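Local coordinates for ferredoxin-NADP reductase (Neisseria gonorrhoeae, PDB 5UFA), which probably shuttles electrons between NADP(H) and ferredoxin or a related carrier by way of a bound FAD, at residues S158-L163 and P189-A194; M125-S130 and V151-S156; R116-K121 and R256-I261. All coordinates share one frame; numbering follows the deposited sequence.

In the fold
All three contacts belong to the parallel-sheet, NAD-binding half of the reductase. Contact 2 pairs central strands 122-128 and 150-157; contact 1 ties the loop following 150-157 to the end of 184-191, the next strand over. Their centres lie about 12 Å apart, V190 N of contact 1 probably hydrogen-bonds H155 O of contact 2 at 2.8 Å, and both touch NADP. Along the chain contact 2 closes before contact 1 opens, and the segments of contact 3 bracket both. Contact 3 lies at the N-terminal ends of strands 122-128 and 261-265, about 31 Å from contact 1 and about 19 Å from contact 2 between centres; NADP lies at the C-terminal ends, beside contacts 1 and 2.

Contact 1 (S158-L163 and P189-A194); sequences SFPEEL and PVTTRA. With NAP (NADP nicotinamide-adenine-dinucleotide phosphate), chain E.
S158 and T192 sit side by side against the same oxygen, O1X, of the NADP 2'-phosphate. T192 OG1 donates to O1X at 2.5 Å and takes a hydrogen bond from O3B of the adenosine ribose. S158 OG lies 2.6 Å from O1X, although the carboxamide oxygen O7N, whose place is less sure, is also within reach of its one proton. A backbone bond joins the two segments beside the pair: R193 N donates to S158 O at 2.9 Å.

Behind this polar end, toward the sheet, the contact is close-packed, with L163, P189 and T191 buried. L163 CD1 reaches P189 CB at 3.5 Å, crossing it at about a right angle, while T191 CG2 fits under P160, 3.6 Å from its N. With chi1 at 54°, T191 turns OG1 the other way, onto A194 O at 2.6 Å, so the methyl is left for the apolar side. Within the loop, E162 OE1 accepts hydrogen bonds from F159 N and, weakly, from S158 N, which helps hold the turn leading into the short 3-10 segment.

The outer side is looser. F159 is exposed and lays one ring face over R193 CB, 4.0 Å from the ring centroid, a CH-pi contact; A194 CB comes obliquely to the same ring. R193 then runs extended from CG to NE toward the cofactor, and O1X stands 3.2 Å above its guanidinium plane, near NE. The fit of this guanidinium against the nicotinamide amide is too tight to be trusted in detail. R204 adds a further hydrogen bond to NADP. The T192 bond and S158 hydroxyl at the 2'-phosphate, which NAD lacks, with R193 nearby in an uncertain pose, are consistent with selectivity for NADP.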
# COMPACT_ATOMS: atom_id res chain seq x y z
N SER A 158 1.36 -12.55 7.70
CA SER A 158 1.72 -13.76 8.43
C SER A 158 0.76 -14.91 8.15
O SER A 158 1.20 -16.06 8.04
CB SER A 158 1.78 -13.47 9.93
OG SER A 158 2.93 -12.68 10.20
N PHE A 159 -0.54 -14.64 8.06
CA PHE A 159 -1.52 -15.71 7.91
C PHE A 159 -2.53 -15.35 6.83
O PHE A 159 -2.84 -14.16 6.65
CB PHE A 159 -2.26 -15.98 9.23
CG PHE A 159 -1.36 -16.51 10.32
CD1 PHE A 159 -0.72 -15.64 11.19
CD2 PHE A 159 -1.15 -17.88 10.47
CE1 PHE A 159 0.11 -16.13 12.19
CE2 PHE A 159 -0.33 -18.37 11.48
CZ PHE A 159 0.30 -17.50 12.34
N PRO A 160 -3.06 -16.35 6.11
CA PRO A 160 -3.94 -16.05 4.95
C PRO A 160 -5.21 -15.28 5.29
O PRO A 160 -5.77 -14.63 4.41
CB PRO A 160 -4.26 -17.45 4.40
CG PRO A 160 -3.97 -18.40 5.51
CD PRO A 160 -2.85 -17.79 6.30
N GLU A 161 -5.70 -15.37 6.53
CA GLU A 161 -6.86 -14.57 6.94
C GLU A 161 -6.59 -13.08 6.89
O GLU A 161 -7.53 -12.29 6.95
CB GLU A 161 -7.31 -14.93 8.35
CG GLU A 161 -7.88 -16.32 8.47
CD GLU A 161 -6.81 -17.35 8.69
OE1 GLU A 161 -7.17 -18.52 8.94
OE2 GLU A 161 -5.60 -17.00 8.55
N GLU A 162 -5.32 -12.68 6.85
CA GLU A 162 -4.97 -11.27 6.77
C GLU A 162 -4.90 -10.78 5.34
O GLU A 162 -4.79 -9.57 5.12
CB GLU A 162 -3.63 -11.02 7.49
CG GLU A 162 -3.63 -11.51 8.96
CD GLU A 162 -2.30 -11.28 9.69
OE1 GLU A 162 -1.28 -11.88 9.29
OE2 GLU A 162 -2.31 -10.52 10.70
N LEU A 163 -5.00 -11.67 4.35
CA LEU A 163 -5.04 -11.29 2.94
C LEU A 163 -6.46 -10.86 2.58
O LEU A 163 -7.17 -11.52 1.83
CB LEU A 163 -4.57 -12.44 2.06
CG LEU A 163 -3.17 -13.03 2.19
CD1 LEU A 163 -3.09 -14.39 1.48
CD2 LEU A 163 -2.16 -12.06 1.59
N PRO A 189 0.25 -13.62 -3.28
CA PRO A 189 0.25 -13.55 -1.82
C PRO A 189 1.41 -14.33 -1.22
O PRO A 189 1.77 -15.42 -1.69
CB PRO A 189 -1.10 -14.17 -1.43
CG PRO A 189 -1.40 -15.11 -2.55
CD PRO A 189 -0.87 -14.43 -3.80
N VAL A 190 1.99 -13.75 -0.18
CA VAL A 190 3.03 -14.36 0.63
C VAL A 190 2.51 -14.43 2.05
O VAL A 190 2.15 -13.40 2.63
CB VAL A 190 4.34 -13.56 0.58
CG1 VAL A 190 5.39 -14.18 1.49
CG2 VAL A 190 4.84 -13.40 -0.85
N THR A 191 2.42 -15.65 2.59
CA THR A 191 2.06 -15.86 3.99
C THR A 191 3.27 -16.47 4.70
O THR A 191 3.72 -17.56 4.33
CB THR A 191 0.81 -16.73 4.16
OG1 THR A 191 0.96 -17.96 3.44
CG2 THR A 191 -0.42 -16.00 3.66
N THR A 192 3.79 -15.77 5.70
CA THR A 192 5.09 -16.10 6.27
C THR A 192 5.03 -17.11 7.41
O THR A 192 6.07 -17.72 7.72
CB THR A 192 5.77 -14.84 6.78
OG1 THR A 192 4.86 -14.11 7.61
CG2 THR A 192 6.15 -13.97 5.59
N ARG A 193 3.87 -17.29 8.05
CA ARG A 193 3.72 -18.19 9.19
C ARG A 193 2.70 -19.29 9.00
O ARG A 193 2.42 -20.02 9.96
CB ARG A 193 3.38 -17.40 10.44
CG ARG A 193 4.43 -16.40 10.73
CD ARG A 193 4.25 -15.70 12.03
NE ARG A 193 5.51 -15.06 12.34
CZ ARG A 193 5.66 -14.09 13.23
NH1 ARG A 193 4.60 -13.55 13.79
NH2 ARG A 193 6.86 -13.60 13.45
N ALA A 194 2.11 -19.42 7.81
CA ALA A 194 1.24 -20.56 7.50
C ALA A 194 1.18 -20.70 5.99
O ALA A 194 1.41 -19.75 5.24
CB ALA A 194 -0.16 -20.40 8.10
PA NAP E . 4.18 -7.00 10.37
O1A NAP E . 5.04 -5.99 9.72
O2A NAP E . 4.76 -7.42 11.74
O5B NAP E . 4.02 -8.32 9.43
C5B NAP E . 3.53 -8.23 8.08
C4B NAP E . 4.49 -9.00 7.22
O4B NAP E . 5.80 -8.37 7.21
C3B NAP E . 4.74 -10.46 7.63
O3B NAP E . 4.78 -11.25 6.45
C2B NAP E . 6.14 -10.39 8.24
O2B NAP E . 6.88 -11.63 8.28
C1B NAP E . 6.78 -9.39 7.30
N9A NAP E . 8.03 -8.84 7.81
C8A NAP E . 8.28 -8.37 9.07
N7A NAP E . 9.51 -7.96 9.25
C5A NAP E . 10.12 -8.19 8.03
C6A NAP E . 11.45 -8.02 7.59
N6A NAP E . 12.44 -7.56 8.35
N1A NAP E . 11.74 -8.39 6.32
C2A NAP E . 10.76 -8.91 5.56
N3A NAP E . 9.48 -9.11 5.87
C4A NAP E . 9.22 -8.73 7.13
O3 NAP E . 2.74 -6.36 10.56
PN NAP E . 1.39 -6.97 11.14
O1N NAP E . 0.22 -6.35 10.48
O2N NAP E . 1.51 -8.44 11.12
O5D NAP E . 1.46 -6.39 12.62
C5D NAP E . 0.30 -6.38 13.49
C4D NAP E . 0.75 -6.14 14.92
O4D NAP E . 1.44 -7.31 15.43
C3D NAP E . 1.71 -4.97 15.13
O3D NAP E . 1.52 -4.42 16.42
C2D NAP E . 3.07 -5.66 15.08
O2D NAP E . 4.10 -4.88 15.69
C1D NAP E . 2.74 -6.95 15.83
N1N NAP E . 3.68 -8.09 15.48
C2N NAP E . 3.28 -8.86 14.45
C3N NAP E . 4.07 -9.90 14.01
C7N NAP E . 3.68 -10.69 12.81
O7N NAP E . 4.36 -11.65 12.46
N7N NAP E . 2.58 -10.34 12.16
C4N NAP E . 5.27 -10.15 14.67
C5N NAP E . 5.66 -9.34 15.72
C6N NAP E . 4.85 -8.31 16.12
P2B NAP E . 6.85 -12.55 9.62
O1X NAP E . 5.45 -13.04 9.80
O2X NAP E . 7.91 -13.63 9.35
O3X NAP E . 7.29 -11.69 10.81

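Contact 2 (M125-S130 and V151-S156); sequences MLCTGS and VNLIHS. With NAP (NADP nicotinamide-adenine-dinucleotide phosphate), chain E.
H155 NE2 donates to G129 O at 2.7 Å, meeting a lone pair in the carbonyl plane, with G129 O close to the plane of the H155 ring. The bond sits at the C-terminal end of two neighbouring parallel strands, 122-128 and 150-157, joined through helices 133-138 and 142-147 in the beta-alpha-beta manner of a Rossmann-like nucleotide-binding domain. The strand axes run 14° apart. M125 and C127 each bond through both N and O to the residues flanking L153 and H155, and G129 N continues the ladder to S156 O at 2.9 Å.

H155 swings its ring along the strand toward G129 with chi1 at -173°, CG opposite the backbone N; C127 SG approaches that ring obliquely. C127 SG also touches L153 CD1 at 3.8 Å, and M125 bends at its end to bring CE to V151 CG1, also at 3.8 Å. F135 of helix 133-138 covers M125, C127 and L153. On the other face L126 and I154 lie side by side, CD2 to CB 3.8 Å, under I214 of helix 213-218.

Past the last bridge the chain turns at G129, where phi is positive, toward S130, whose OG bonds FAD. T128 OG1 accepts a hydrogen bond from N234 N, and S156 OG shares a 2.7 Å hydrogen bond with O3B of the adenosine ribose of NADP.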
# COMPACT_ATOMS: atom_id res chain seq x y z
N MET A 125 5.38 -4.21 -7.24
CA MET A 125 5.11 -3.57 -5.95
C MET A 125 5.24 -4.61 -4.83
O MET A 125 4.57 -5.65 -4.86
CB MET A 125 3.72 -2.93 -5.97
CG MET A 125 3.55 -1.86 -7.04
SD MET A 125 1.83 -1.40 -7.41
CE MET A 125 1.14 -2.92 -8.01
N LEU A 126 6.10 -4.34 -3.85
CA LEU A 126 6.37 -5.24 -2.73
C LEU A 126 5.92 -4.59 -1.42
O LEU A 126 6.39 -3.50 -1.07
CB LEU A 126 7.86 -5.58 -2.67
CG LEU A 126 8.52 -6.10 -3.96
CD1 LEU A 126 10.02 -6.00 -3.89
CD2 LEU A 126 8.10 -7.56 -4.19
N CYS A 127 5.04 -5.27 -0.69
CA CYS A 127 4.50 -4.71 0.54
C CYS A 127 4.29 -5.78 1.61
O CYS A 127 4.22 -6.99 1.35
CB CYS A 127 3.19 -3.98 0.25
SG CYS A 127 2.03 -4.98 -0.65
N THR A 128 4.18 -5.29 2.85
CA THR A 128 3.82 -6.11 4.01
C THR A 128 2.62 -5.50 4.69
O THR A 128 2.50 -4.27 4.78
CB THR A 128 4.96 -6.21 5.03
OG1 THR A 128 5.11 -4.94 5.69
CG2 THR A 128 6.25 -6.60 4.37
N GLY A 129 1.71 -6.36 5.17
CA GLY A 129 0.64 -5.90 6.03
C GLY A 129 -0.17 -4.82 5.37
O GLY A 129 -0.65 -4.97 4.24
N SER A 130 -0.33 -3.69 6.09
CA SER A 130 -1.14 -2.58 5.60
C SER A 130 -0.44 -1.75 4.54
O SER A 130 -1.08 -0.93 3.89
CB SER A 130 -1.54 -1.68 6.77
OG SER A 130 -0.40 -1.31 7.53
N VAL A 151 2.14 -5.45 -14.49
CA VAL A 151 2.05 -4.81 -13.19
C VAL A 151 1.85 -5.92 -12.17
O VAL A 151 0.92 -6.73 -12.31
CB VAL A 151 0.92 -3.75 -13.17
CG1 VAL A 151 0.61 -3.23 -11.78
CG2 VAL A 151 1.32 -2.58 -14.10
N ASN A 152 2.72 -5.98 -11.16
CA ASN A 152 2.78 -7.11 -10.24
C ASN A 152 2.69 -6.62 -8.80
O ASN A 152 3.29 -5.60 -8.44
CB ASN A 152 4.09 -7.91 -10.42
CG ASN A 152 4.33 -8.30 -11.87
OD1 ASN A 152 3.94 -9.38 -12.32
ND2 ASN A 152 4.94 -7.40 -12.62
N LEU A 153 1.93 -7.34 -7.98
CA LEU A 153 1.75 -6.95 -6.59
C LEU A 153 2.00 -8.18 -5.73
O LEU A 153 1.27 -9.17 -5.83
CB LEU A 153 0.36 -6.36 -6.34
CG LEU A 153 -0.05 -5.99 -4.89
CD1 LEU A 153 0.93 -5.03 -4.24
CD2 LEU A 153 -1.42 -5.35 -4.88
N ILE A 154 3.07 -8.11 -4.92
CA ILE A 154 3.43 -9.14 -3.96
C ILE A 154 3.17 -8.60 -2.55
O ILE A 154 3.75 -7.58 -2.14
CB ILE A 154 4.88 -9.60 -4.13
CG1 ILE A 154 5.03 -10.42 -5.43
CG2 ILE A 154 5.34 -10.41 -2.94
CD1 ILE A 154 5.59 -9.69 -6.58
N HIS A 155 2.30 -9.29 -1.82
CA HIS A 155 1.78 -8.86 -0.52
C HIS A 155 2.15 -9.89 0.54
O HIS A 155 1.73 -11.04 0.45
CB HIS A 155 0.26 -8.71 -0.58
CG HIS A 155 -0.34 -8.12 0.66
ND1 HIS A 155 -1.61 -8.41 1.08
CD2 HIS A 155 0.17 -7.23 1.55
CE1 HIS A 155 -1.87 -7.73 2.18
NE2 HIS A 155 -0.81 -7.00 2.49
N SER A 156 2.92 -9.47 1.55
CA SER A 156 3.38 -10.39 2.59
C SER A 156 2.61 -10.13 3.88
O SER A 156 2.61 -9.00 4.40
CB SER A 156 4.88 -10.24 2.85
OG SER A 156 5.30 -11.16 3.85
PA NAP E . 4.18 -7.00 10.37
O1A NAP E . 5.04 -5.99 9.72
O2A NAP E . 4.76 -7.42 11.74
O5B NAP E . 4.02 -8.32 9.43
C5B NAP E . 3.53 -8.23 8.08
C4B NAP E . 4.49 -9.00 7.22
O4B NAP E . 5.80 -8.37 7.21
C3B NAP E . 4.74 -10.46 7.63
O3B NAP E . 4.78 -11.25 6.45
C2B NAP E . 6.14 -10.39 8.24
O2B NAP E . 6.88 -11.63 8.28
C1B NAP E . 6.78 -9.39 7.30
N9A NAP E . 8.03 -8.84 7.81
C8A NAP E . 8.28 -8.37 9.07
N7A NAP E . 9.51 -7.96 9.25
C5A NAP E . 10.12 -8.19 8.03
C6A NAP E . 11.45 -8.02 7.59
N6A NAP E . 12.44 -7.56 8.35
N1A NAP E . 11.74 -8.39 6.32
C2A NAP E . 10.76 -8.91 5.56
N3A NAP E . 9.48 -9.11 5.87
C4A NAP E . 9.22 -8.73 7.13
O3 NAP E . 2.74 -6.36 10.56
PN NAP E . 1.39 -6.97 11.14
O1N NAP E . 0.22 -6.35 10.48
O2N NAP E . 1.51 -8.44 11.12
O5D NAP E . 1.46 -6.39 12.62
C5D NAP E . 0.30 -6.38 13.49
C4D NAP E . 0.75 -6.14 14.92
O4D NAP E . 1.44 -7.31 15.43
C3D NAP E . 1.71 -4.97 15.13
O3D NAP E . 1.52 -4.42 16.42
C2D NAP E . 3.07 -5.66 15.08
O2D NAP E . 4.10 -4.88 15.69
C1D NAP E . 2.74 -6.95 15.83
N1N NAP E . 3.68 -8.09 15.48
C2N NAP E . 3.28 -8.86 14.45
C3N NAP E . 4.07 -9.90 14.01
C7N NAP E . 3.68 -10.69 12.81
O7N NAP E . 4.36 -11.65 12.46
N7N NAP E . 2.58 -10.34 12.16
C4N NAP E . 5.27 -10.15 14.67
C5N NAP E . 5.66 -9.34 15.72
C6N NAP E . 4.85 -8.31 16.12
P2B NAP E . 6.85 -12.55 9.62
O1X NAP E . 5.45 -13.04 9.80
O2X NAP E . 7.91 -13.63 9.35
O3X NAP E . 7.29 -11.69 10.81

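Contact 3 (R116-K121 and R256-I261); sequences RFPDGK and RIPGQI
Two irregular loops approach without any direct hydrogen bond between them, the nearest CA atoms being those of F117 and P258, 6.2 Å apart, and G259 turns the second loop with a positive phi of 61°. F117 makes the largest single contribution. Its ring pushes CE1 to 3.5 Å from G259 O and 3.8 Å from Q260 C, both met obliquely, while P258 O and I261 N lie near the ring plane at its edge. Within these two loops the ring meets backbone atoms; the side chains it touches come from the strands beyond. Farther out, P118 and P258 cross at about a right angle, CG to CB 3.6 Å, where both prolines are exposed to solvent. A water bridges the loops as well, donating to G259 O at 3.2 Å and weakly to D119 OD1, which also forms a salt bridge with R228.

Segment 116-121 leads into strand 122-128 and segment 256-261 into strand 261-265, and strand 227-233 runs between those two in the sheet. F117 rests on R228 and M230 of that middle strand and on M262, while I261 packs on F242 and L245 of helix 235-247.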
# COMPACT_ATOMS: atom_id res chain seq x y z
N ARG A 116 6.98 8.69 -12.00
CA ARG A 116 8.30 9.32 -12.03
C ARG A 116 9.33 8.44 -12.71
O ARG A 116 10.35 8.96 -13.18
CB ARG A 116 8.76 9.68 -10.61
CG ARG A 116 7.86 10.63 -9.82
CD ARG A 116 7.87 10.25 -8.32
NE ARG A 116 8.78 11.02 -7.46
CZ ARG A 116 9.64 10.49 -6.57
NH1 ARG A 116 9.73 9.18 -6.41
NH2 ARG A 116 10.41 11.30 -5.84
N PHE A 117 9.09 7.13 -12.79
CA PHE A 117 9.98 6.24 -13.54
C PHE A 117 9.92 6.61 -15.01
O PHE A 117 8.82 6.66 -15.58
CB PHE A 117 9.58 4.78 -13.37
CG PHE A 117 10.01 4.14 -12.06
CD1 PHE A 117 11.32 4.23 -11.61
CD2 PHE A 117 9.09 3.43 -11.30
CE1 PHE A 117 11.70 3.64 -10.43
CE2 PHE A 117 9.47 2.82 -10.12
CZ PHE A 117 10.77 2.94 -9.67
N PRO A 118 11.05 6.89 -15.66
CA PRO A 118 11.00 7.20 -17.10
C PRO A 118 10.43 6.07 -17.94
O PRO A 118 9.52 6.28 -18.76
CB PRO A 118 12.48 7.46 -17.43
CG PRO A 118 13.06 7.93 -16.14
CD PRO A 118 12.37 7.14 -15.07
N ASP A 119 10.94 4.86 -17.72
CA ASP A 119 10.60 3.68 -18.51
C ASP A 119 10.54 2.46 -17.60
O ASP A 119 10.50 2.56 -16.37
CB ASP A 119 11.64 3.51 -19.62
CG ASP A 119 13.07 3.62 -19.09
OD1 ASP A 119 13.25 3.50 -17.86
OD2 ASP A 119 14.01 3.84 -19.91
N GLY A 120 10.56 1.28 -18.22
CA GLY A 120 10.49 0.04 -17.49
C GLY A 120 9.43 -0.86 -18.08
O GLY A 120 8.33 -0.41 -18.41
N LYS A 121 9.73 -2.14 -18.19
CA LYS A 121 8.76 -3.06 -18.77
C LYS A 121 7.79 -3.59 -17.71
O LYS A 121 6.59 -3.68 -17.97
CB LYS A 121 9.51 -4.21 -19.45
CG LYS A 121 8.72 -4.97 -20.51
CD LYS A 121 9.55 -6.09 -21.16
CE LYS A 121 9.22 -7.47 -20.56
NZ LYS A 121 10.14 -7.93 -19.45
N ARG A 256 17.78 13.19 -9.43
CA ARG A 256 18.49 13.28 -10.70
C ARG A 256 18.88 11.95 -11.31
O ARG A 256 19.47 11.94 -12.38
CB ARG A 256 19.75 14.13 -10.51
CG ARG A 256 19.45 15.46 -9.85
CD ARG A 256 20.59 16.45 -9.95
NE ARG A 256 20.08 17.81 -9.87
CZ ARG A 256 19.59 18.49 -10.91
NH1 ARG A 256 19.57 17.94 -12.12
NH2 ARG A 256 19.13 19.72 -10.74
N ILE A 257 18.60 10.83 -10.64
CA ILE A 257 18.91 9.50 -11.14
C ILE A 257 17.60 8.74 -11.31
O ILE A 257 16.88 8.53 -10.32
CB ILE A 257 19.84 8.74 -10.18
CG1 ILE A 257 21.03 9.62 -9.76
CG2 ILE A 257 20.23 7.38 -10.78
CD1 ILE A 257 22.19 9.63 -10.73
N PRO A 258 17.26 8.26 -12.51
CA PRO A 258 15.97 7.54 -12.66
C PRO A 258 15.86 6.35 -11.73
O PRO A 258 14.85 6.21 -11.03
CB PRO A 258 15.98 7.11 -14.14
CG PRO A 258 16.93 8.04 -14.80
CD PRO A 258 17.99 8.35 -13.79
N GLY A 259 16.89 5.52 -11.67
CA GLY A 259 16.90 4.41 -10.73
C GLY A 259 15.78 3.41 -10.92
O GLY A 259 14.95 3.57 -11.83
N GLN A 260 15.71 2.38 -10.06
CA GLN A 260 14.71 1.34 -10.23
C GLN A 260 13.97 1.03 -8.94
O GLN A 260 13.23 0.05 -8.89
CB GLN A 260 15.34 0.05 -10.77
CG GLN A 260 16.15 0.18 -12.06
CD GLN A 260 17.58 0.67 -11.84
OE1 GLN A 260 18.26 0.25 -10.91
NE2 GLN A 260 18.03 1.59 -12.66
N ILE A 261 14.18 1.81 -7.88
CA ILE A 261 13.61 1.53 -6.56
C ILE A 261 12.98 2.81 -6.01
O ILE A 261 13.59 3.88 -6.03
CB ILE A 261 14.68 1.00 -5.57
CG1 ILE A 261 15.45 -0.18 -6.16
CG2 ILE A 261 14.05 0.53 -4.26
CD1 ILE A 261 16.63 -0.62 -5.28
O HOH W 1 13.23 4.00 -14.54